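Local structure of diaminobutyrate-pyruvate transaminase and L-2,4-diaminobutyrate decarboxylase (Vibrio parahaemolyticus, 2QMA) at residues E33-A44 / L80-A88; P110-A118 / K379-V387. The protein probably binds pyridoxal 5'-phosphate and cleaves a carbon-carbon bond in this C-terminal decarboxylase domain of a two-part enzyme whose other part is an aminotransferase. All coordinates share one frame; numbering follows the deposited sequence.

Overall arrangement
Interaction 1 comes first along the chain and closes before interaction 2 opens. It pairs helix 32-51 with helix 80-92 in the N-terminal helical part, near the edge of the subunit. Interaction 2 lies deeper and packs helix 113-125 against helix 377-386. Helices 80-92 and 113-125 are consecutive. Within one chain the centres are 23 Å apart and the nearest atoms about 8 Å apart, so the two do not touch. They meet across the dimer instead: Ile-84 packs on Met-382 of the second subunit, and Leu-80 on its Met-113. The N-terminal helix pair of each subunit is thus part of the dimer interface.

Interaction 1 (E33-A44 / L80-A88); sequences EFASVMSHTTSA and LKSVIDDVA
Ile-84, His-40 and Lys-81 carry a nearly parallel helix-helix contact with one knob-into-hole. It joins helix 32-51 to helix 80-92, in the N-terminal helical part of this pyridoxal-phosphate decarboxylase domain. The segment axes come within 10.0 Å of each other, at an angle of 19°. Ile-84 is the knob. Its side chain enters the hole formed by Val-37, His-40, Thr-41 and Ala-44. CG1 lies beside its own backbone N (chi1 -74°), and this sends CD1 into the hole to meet Val-37 CG1. The same CD1 comes within 3.2 Å of Thr-41 OG1. That hydroxyl is turned back to its own helix, where it bonds to Val-37 O. The carbonyl of Val-37 therefore accepts two bonds, one from the backbone N and one from the hydroxyl of Thr-41. At one end of the contact Leu-80 CD2 rests on Val-37 CG1. At the other, Ala-44 CB faces Ala-88 CB at 4.1 Å. The second subunit also covers part of this contact.

The more exposed flank is polar. Lys-81 runs extended past His-40, with its CG over one ring face, 3.8 Å from the ring centroid, in a CH-pi contact. Beyond the ring, Lys-81 NZ donates to Ser-36 OG; the modelled length of 2.5 Å is doubtful. Glu-33 OE2 lies 5.1 Å from Lys-81 NZ, without contact, and may add a weak favourable charge. The edge of the His-40 ring carries two contacts. CD2 meets Ile-84 CG2 at 3.7 Å, and NE2 donates to Asp-85 OD1 at 2.8 Å, close to the ring plane but from above the carboxylate plane.

Interaction 2 (P110-A118 / K379-V387); sequences PPLMPAVAA and KVFMTMQNV
Pro-114, Met-382 and Ala-118 have the most surface buried in this contact. Pro-114 lies in the first turn of helix 113-125. Its ring presses on helix 377-386 at two polar side chains. Pro-114 CG is 3.4 Å from both Thr-383 OG1 and Asn-386 OD1. These are plain van der Waals contacts of a ring carbon with oxygens. The Asn-386 side chain crosses the proline at about a right angle.

The backbones come closest where Ala-115 CA lies 4.5 Å from Lys-379 CA. One turn after Pro-114, Ala-118 CB rests on the backbone at Lys-379 CA, 3.6 Å away. It also touches Met-382, deposited as selenomethionine, with SE 3.8 Å away. The chain of Met-382 bends at its last torsion (chi3 47°), which turns CE toward Ala-117 CB. The small side chains of Ala-115 and Ala-118 are consistent with the short axis distance of 8.2 Å, with the helix directions 138° apart. Lys-379 lays its CB and CG along these two alanines. The polar ends find partners elsewhere: Lys-379 NZ leads away to Ser-332 O and to salt bridges with Glu-119 and Asp-376, Thr-383 OG1 bonds to Gln-329, and Asn-386 ND2 bonds to Ala-78 O of the second subunit.

Before the helix, Leu-112 holds the N-cap position. Its CD1 touches both Thr-383 CG2 at 3.8 Å and Val-387 CG2 at 3.9 Å. The leucine side chain is about 12 Å from that of Lys-325, the predicted cofactor lysine, which carries no cofactor here. Leu-392 of helix 389-411 packs on both Leu-112 and Val-387, helix 136-152 packs on Val-380, Phe-381 and Met-384, and the second subunit covers a further face.

Interaction 1 (E33-A44 / L80-A88)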
loop_
_atom_site.group_PDB
_atom_site.type_symbol
_atom_site.label_atom_id
_atom_site.label_comp_id
_atom_site.label_asym_id
_atom_site.label_seq_id
_atom_site.Cartn_x
_atom_site.Cartn_y
_atom_site.Cartn_z
ATOM N N GLU A 33 -24.686 15.327 -0.015
ATOM C CA GLU A 33 -24.410 14.690 1.271
ATOM C C GLU A 33 -22.881 14.573 1.448
ATOM O O GLU A 33 -22.335 14.759 2.541
ATOM C CB GLU A 33 -25.071 13.299 1.337
ATOM C CG GLU A 33 -24.985 12.596 2.701
ATOM C CD GLU A 33 -25.581 13.416 3.864
ATOM O OE1 GLU A 33 -26.388 14.356 3.644
ATOM O OE2 GLU A 33 -25.244 13.107 5.022
ATOM N N PHE A 34 -22.214 14.262 0.348
ATOM C CA PHE A 34 -20.755 14.146 0.347
ATOM C C PHE A 34 -20.114 15.409 0.929
ATOM O O PHE A 34 -19.354 15.351 1.883
ATOM C CB PHE A 34 -20.250 13.889 -1.071
ATOM C CG PHE A 34 -18.800 14.263 -1.274
ATOM C CD1 PHE A 34 -17.794 13.418 -0.845
ATOM C CD2 PHE A 34 -18.451 15.473 -1.900
ATOM C CE1 PHE A 34 -16.439 13.755 -1.040
ATOM C CE2 PHE A 34 -17.114 15.820 -2.092
ATOM C CZ PHE A 34 -16.096 14.945 -1.668
ATOM N N ALA A 35 -20.462 16.554 0.360
ATOM C CA ALA A 35 -19.922 17.842 0.804
ATOM C C ALA A 35 -20.196 18.082 2.293
ATOM O O ALA A 35 -19.300 18.489 3.042
ATOM C CB ALA A 35 -20.511 18.960 -0.045
ATOM N N SER A 36 -21.428 17.793 2.717
ATOM C CA SER A 36 -21.848 17.989 4.094
ATOM C C SER A 36 -21.056 17.117 5.073
ATOM O O SER A 36 -20.673 17.581 6.161
ATOM C CB SER A 36 -23.349 17.716 4.216
ATOM O OG SER A 36 -23.793 17.926 5.539
ATOM N N VAL A 37 -20.805 15.857 4.690
ATOM C CA VAL A 37 -20.052 14.917 5.534
ATOM C C VAL A 37 -18.553 15.301 5.678
ATOM O O VAL A 37 -17.995 15.327 6.778
ATOM C CB VAL A 37 -20.221 13.438 5.021
ATOM C CG1 VAL A 37 -19.219 12.476 5.681
ATOM C CG2 VAL A 37 -21.677 12.958 5.205
HETATM N N MSE A 38 -17.947 15.625 4.549
HETATM C CA MSE A 38 -16.563 16.044 4.471
HETATM C C MSE A 38 -16.363 17.355 5.211
HETATM O O MSE A 38 -15.399 17.483 5.940
HETATM C CB MSE A 38 -16.153 16.175 3.008
HETATM C CG MSE A 38 -16.151 14.851 2.243
HETATM SE SE MSE A 38 -15.504 13.277 3.208
HETATM C CE MSE A 38 -16.921 12.017 2.663
ATOM N N SER A 39 -17.265 18.327 5.023
ATOM C CA SER A 39 -17.195 19.565 5.789
ATOM C C SER A 39 -17.290 19.293 7.313
ATOM O O SER A 39 -16.545 19.881 8.091
ATOM C CB SER A 39 -18.252 20.576 5.311
ATOM O OG SER A 39 -17.845 21.178 4.080
ATOM N N HIS A 40 -18.207 18.400 7.718
ATOM C CA HIS A 40 -18.296 17.910 9.106
ATOM C C HIS A 40 -16.949 17.361 9.595
ATOM O O HIS A 40 -16.482 17.696 10.684
ATOM C CB HIS A 40 -19.374 16.822 9.258
ATOM C CG HIS A 40 -19.696 16.499 10.685
ATOM N ND1 HIS A 40 -20.644 17.192 11.408
ATOM C CD2 HIS A 40 -19.163 15.594 11.541
ATOM C CE1 HIS A 40 -20.690 16.716 12.642
ATOM N NE2 HIS A 40 -19.799 15.746 12.748
ATOM N N THR A 41 -16.342 16.501 8.776
ATOM C CA THR A 41 -15.111 15.811 9.142
ATOM C C THR A 41 -13.977 16.831 9.250
ATOM O O THR A 41 -13.172 16.762 10.170
ATOM C CB THR A 41 -14.747 14.716 8.095
ATOM O OG1 THR A 41 -15.880 13.867 7.880
ATOM C CG2 THR A 41 -13.592 13.855 8.575
ATOM N N THR A 42 -13.931 17.785 8.321
ATOM C CA THR A 42 -12.897 18.833 8.333
ATOM C C THR A 42 -13.035 19.658 9.626
ATOM O O THR A 42 -12.038 19.952 10.318
ATOM C CB THR A 42 -12.984 19.723 7.048
ATOM O OG1 THR A 42 -12.561 18.957 5.908
ATOM C CG2 THR A 42 -12.079 20.987 7.138
ATOM N N SER A 43 -14.282 19.992 9.963
ATOM C CA SER A 43 -14.588 20.695 11.205
ATOM C C SER A 43 -14.149 19.888 12.445
ATOM O O SER A 43 -13.536 20.450 13.355
ATOM C CB SER A 43 -16.074 21.045 11.274
ATOM O OG SER A 43 -16.356 21.555 12.546
ATOM N N ALA A 44 -14.443 18.585 12.468
ATOM C CA ALA A 44 -14.091 17.750 13.618
ATOM C C ALA A 44 -12.574 17.693 13.811
ATOM O O ALA A 44 -12.093 17.728 14.942
ATOM C CB ALA A 44 -14.658 16.360 13.470
ATOM N N LEU A 80 -23.679 8.850 10.078
ATOM C CA LEU A 80 -22.235 8.950 9.773
ATOM C C LEU A 80 -21.598 10.098 10.559
ATOM O O LEU A 80 -20.506 9.956 11.100
ATOM C CB LEU A 80 -21.993 9.108 8.267
ATOM C CG LEU A 80 -20.532 9.253 7.790
ATOM C CD1 LEU A 80 -19.620 8.276 8.519
ATOM C CD2 LEU A 80 -20.460 9.014 6.296
ATOM N N LYS A 81 -22.275 11.234 10.628
ATOM C CA LYS A 81 -21.709 12.365 11.347
ATOM C C LYS A 81 -21.442 12.051 12.827
ATOM O O LYS A 81 -20.441 12.513 13.374
ATOM C CB LYS A 81 -22.576 13.623 11.171
ATOM C CG LYS A 81 -22.439 14.288 9.803
ATOM C CD LYS A 81 -23.505 15.364 9.552
ATOM C CE LYS A 81 -23.443 15.809 8.090
ATOM N NZ LYS A 81 -24.085 17.146 7.909
ATOM N N SER A 82 -22.308 11.265 13.476
ATOM C CA SER A 82 -22.058 10.907 14.890
ATOM C C SER A 82 -20.859 9.946 15.023
ATOM O O SER A 82 -20.081 10.047 15.973
ATOM C CB SER A 82 -23.318 10.435 15.646
ATOM O OG SER A 82 -23.773 9.152 15.250
ATOM N N VAL A 83 -20.712 9.040 14.058
ATOM C CA VAL A 83 -19.588 8.110 14.032
ATOM C C VAL A 83 -18.281 8.893 13.862
ATOM O O VAL A 83 -17.267 8.579 14.513
ATOM C CB VAL A 83 -19.727 7.079 12.903
ATOM C CG1 VAL A 83 -18.470 6.190 12.852
ATOM C CG2 VAL A 83 -21.022 6.203 13.080
ATOM N N ILE A 84 -18.322 9.901 12.985
ATOM C CA ILE A 84 -17.209 10.823 12.801
ATOM C C ILE A 84 -16.883 11.515 14.130
ATOM O O ILE A 84 -15.723 11.666 14.470
ATOM C CB ILE A 84 -17.501 11.882 11.701
ATOM C CG1 ILE A 84 -17.409 11.233 10.309
ATOM C CG2 ILE A 84 -16.521 13.038 11.774
ATOM C CD1 ILE A 84 -18.138 12.029 9.223
ATOM N N ASP A 85 -17.914 11.937 14.872
ATOM C CA ASP A 85 -17.723 12.637 16.155
ATOM C C ASP A 85 -17.035 11.707 17.136
ATOM O O ASP A 85 -16.103 12.100 17.825
ATOM C CB ASP A 85 -19.073 13.016 16.783
ATOM C CG ASP A 85 -19.728 14.208 16.134
ATOM O OD1 ASP A 85 -19.081 14.959 15.362
ATOM O OD2 ASP A 85 -20.938 14.393 16.432
ATOM N N ASP A 86 -17.527 10.471 17.184
ATOM C CA ASP A 86 -17.019 9.418 18.050
ATOM C C ASP A 86 -15.562 9.080 17.761
ATOM O O ASP A 86 -14.797 8.880 18.685
ATOM C CB ASP A 86 -17.854 8.140 17.890
ATOM C CG ASP A 86 -19.232 8.264 18.525
ATOM O OD1 ASP A 86 -19.491 9.300 19.149
ATOM O OD2 ASP A 86 -20.065 7.350 18.383
ATOM N N VAL A 87 -15.202 8.976 16.490
ATOM C CA VAL A 87 -13.793 8.689 16.134
ATOM C C VAL A 87 -12.903 9.877 16.417
ATOM O O VAL A 87 -11.798 9.706 16.895
ATOM C CB VAL A 87 -13.589 8.192 14.690
ATOM C CG1 VAL A 87 -14.209 6.816 14.516
ATOM C CG2 VAL A 87 -14.170 9.135 13.699
ATOM N N ALA A 88 -13.388 11.091 16.166
ATOM C CA ALA A 88 -12.590 12.263 16.525
ATOM C C ALA A 88 -12.278 12.207 18.023
ATOM O O ALA A 88 -11.143 12.395 18.447
ATOM C CB ALA A 88 -13.312 13.565 16.155
#

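Interaction 2 (P110-A118 / K379-V387)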
loop_
_atom_site.group_PDB
_atom_site.type_symbol
_atom_site.label_atom_id
_atom_site.label_comp_id
_atom_site.label_asym_id
_atom_site.label_seq_id
_atom_site.Cartn_x
_atom_site.Cartn_y
_atom_site.Cartn_z
ATOM N N PRO A 110 5.446 14.971 9.447
ATOM C CA PRO A 110 4.245 15.806 9.497
ATOM C C PRO A 110 3.828 16.099 8.029
ATOM O O PRO A 110 4.668 16.499 7.199
ATOM C CB PRO A 110 4.708 17.060 10.265
ATOM C CG PRO A 110 6.209 17.171 9.965
ATOM C CD PRO A 110 6.671 15.708 9.836
ATOM N N PRO A 111 2.561 15.817 7.692
ATOM C CA PRO A 111 2.081 15.867 6.298
ATOM C C PRO A 111 1.958 17.278 5.704
ATOM O O PRO A 111 1.437 18.188 6.333
ATOM C CB PRO A 111 0.710 15.174 6.359
ATOM C CG PRO A 111 0.270 15.366 7.766
ATOM C CD PRO A 111 1.514 15.379 8.629
ATOM N N LEU A 112 2.477 17.421 4.492
ATOM C CA LEU A 112 2.372 18.628 3.744
ATOM C C LEU A 112 0.929 18.838 3.330
ATOM O O LEU A 112 0.237 17.921 2.909
ATOM C CB LEU A 112 3.253 18.561 2.497
ATOM C CG LEU A 112 4.571 19.372 2.437
ATOM C CD1 LEU A 112 5.019 19.482 0.983
ATOM C CD2 LEU A 112 4.544 20.754 3.128
HETATM N N MSE A 113 0.496 20.071 3.403
HETATM C CA MSE A 113 -0.875 20.415 3.039
HETATM C C MSE A 113 -1.298 19.918 1.656
HETATM O O MSE A 113 -2.411 19.405 1.511
HETATM C CB MSE A 113 -1.087 21.924 3.144
HETATM C CG MSE A 113 -2.560 22.303 3.223
HETATM SE SE MSE A 113 -3.265 21.799 4.943
HETATM C CE MSE A 113 -2.408 23.227 6.007
ATOM N N PRO A 114 -0.446 20.102 0.629
ATOM C CA PRO A 114 -0.776 19.579 -0.693
ATOM C C PRO A 114 -0.982 18.067 -0.769
ATOM O O PRO A 114 -1.821 17.622 -1.548
ATOM C CB PRO A 114 0.420 20.008 -1.566
ATOM C CG PRO A 114 1.469 20.424 -0.645
ATOM C CD PRO A 114 0.791 20.921 0.582
ATOM N N ALA A 115 -0.229 17.309 0.028
ATOM C CA ALA A 115 -0.495 15.860 0.164
ATOM C C ALA A 115 -1.849 15.584 0.841
ATOM O O ALA A 115 -2.589 14.727 0.383
ATOM C CB ALA A 115 0.616 15.182 0.875
ATOM N N VAL A 116 -2.188 16.327 1.898
ATOM C CA VAL A 116 -3.492 16.145 2.557
ATOM C C VAL A 116 -4.675 16.488 1.605
ATOM O O VAL A 116 -5.646 15.740 1.526
ATOM C CB VAL A 116 -3.539 16.883 3.915
ATOM C CG1 VAL A 116 -4.926 16.722 4.622
ATOM C CG2 VAL A 116 -2.444 16.383 4.815
ATOM N N ALA A 117 -4.586 17.595 0.873
ATOM C CA ALA A 117 -5.628 17.960 -0.106
ATOM C C ALA A 117 -5.700 16.850 -1.146
ATOM O O ALA A 117 -6.791 16.418 -1.494
ATOM C CB ALA A 117 -5.315 19.290 -0.787
ATOM N N ALA A 118 -4.544 16.395 -1.645
ATOM C CA ALA A 118 -4.504 15.320 -2.653
ATOM C C ALA A 118 -5.257 14.060 -2.178
ATOM O O ALA A 118 -5.974 13.428 -2.962
ATOM C CB ALA A 118 -3.039 14.982 -3.051
ATOM N N LYS A 379 -0.294 13.068 -4.880
ATOM C CA LYS A 379 0.322 13.824 -3.807
ATOM C C LYS A 379 1.571 14.572 -4.324
ATOM O O LYS A 379 1.663 15.779 -4.126
ATOM C CB LYS A 379 0.728 12.914 -2.648
ATOM C CG LYS A 379 -0.420 12.122 -2.037
ATOM C CD LYS A 379 0.163 10.969 -1.192
ATOM C CE LYS A 379 -0.877 9.993 -0.863
ATOM N NZ LYS A 379 -0.414 9.056 0.205
ATOM N N VAL A 380 2.502 13.857 -4.968
ATOM C CA VAL A 380 3.738 14.487 -5.431
ATOM C C VAL A 380 3.396 15.464 -6.572
ATOM O O VAL A 380 3.987 16.555 -6.667
ATOM C CB VAL A 380 4.793 13.460 -5.903
ATOM C CG1 VAL A 380 6.098 14.166 -6.290
ATOM C CG2 VAL A 380 5.059 12.377 -4.835
ATOM N N PHE A 381 2.475 15.073 -7.454
ATOM C CA PHE A 381 2.101 15.900 -8.606
ATOM C C PHE A 381 1.598 17.254 -8.098
ATOM O O PHE A 381 2.035 18.306 -8.592
ATOM C CB PHE A 381 1.064 15.154 -9.468
ATOM C CG PHE A 381 0.579 15.899 -10.689
ATOM C CD1 PHE A 381 1.361 15.983 -11.830
ATOM C CD2 PHE A 381 -0.709 16.428 -10.725
ATOM C CE1 PHE A 381 0.883 16.602 -12.980
ATOM C CE2 PHE A 381 -1.181 17.059 -11.872
ATOM C CZ PHE A 381 -0.389 17.136 -12.996
HETATM N N MSE A 382 0.733 17.233 -7.082
HETATM C CA MSE A 382 0.209 18.484 -6.495
HETATM C C MSE A 382 1.254 19.240 -5.678
HETATM O O MSE A 382 1.388 20.467 -5.814
HETATM C CB MSE A 382 -1.054 18.225 -5.661
HETATM C CG MSE A 382 -2.153 17.605 -6.522
HETATM SE SE MSE A 382 -3.910 17.511 -5.733
HETATM C CE MSE A 382 -4.022 19.330 -5.042
ATOM N N THR A 383 2.015 18.509 -4.870
ATOM C CA THR A 383 3.067 19.098 -4.045
ATOM C C THR A 383 4.106 19.892 -4.872
ATOM O O THR A 383 4.489 21.032 -4.480
ATOM C CB THR A 383 3.754 18.014 -3.185
ATOM O OG1 THR A 383 2.923 17.689 -2.051
ATOM C CG2 THR A 383 5.119 18.488 -2.719
HETATM N N MSE A 384 4.537 19.333 -6.010
HETATM C CA MSE A 384 5.554 20.020 -6.852
HETATM C C MSE A 384 5.031 21.250 -7.615
HETATM O O MSE A 384 5.816 22.129 -8.021
HETATM C CB MSE A 384 6.254 19.038 -7.794
HETATM C CG MSE A 384 7.055 17.952 -7.032
HETATM SE SE MSE A 384 8.206 18.606 -5.605
HETATM C CE MSE A 384 7.040 18.473 -4.131
ATOM N N GLN A 385 3.725 21.280 -7.848
ATOM C CA GLN A 385 3.080 22.464 -8.430
ATOM C C GLN A 385 2.917 23.612 -7.446
ATOM O O GLN A 385 2.925 24.793 -7.857
ATOM C CB GLN A 385 1.720 22.116 -9.009
ATOM C CG GLN A 385 1.766 21.281 -10.274
ATOM C CD GLN A 385 0.350 20.965 -10.694
ATOM O OE1 GLN A 385 -0.372 21.845 -11.162
ATOM N NE2 GLN A 385 -0.084 19.729 -10.453
ATOM N N ASN A 386 2.765 23.250 -6.174
ATOM C CA ASN A 386 2.370 24.138 -5.082
ATOM C C ASN A 386 3.601 24.635 -4.281
ATOM O O ASN A 386 4.038 25.780 -4.425
ATOM C CB ASN A 386 1.348 23.398 -4.195
ATOM C CG ASN A 386 0.999 24.138 -2.905
ATOM O OD1 ASN A 386 0.883 23.516 -1.833
ATOM N ND2 ASN A 386 0.817 25.474 -2.996
ATOM N N VAL A 387 4.160 23.752 -3.471
ATOM C CA VAL A 387 5.425 23.995 -2.757
ATOM C C VAL A 387 6.626 24.085 -3.724
ATOM O O VAL A 387 7.403 25.053 -3.672
ATOM C CB VAL A 387 5.624 22.911 -1.658
ATOM C CG1 VAL A 387 6.948 23.078 -0.919
ATOM C CG2 VAL A 387 4.407 22.931 -0.687
#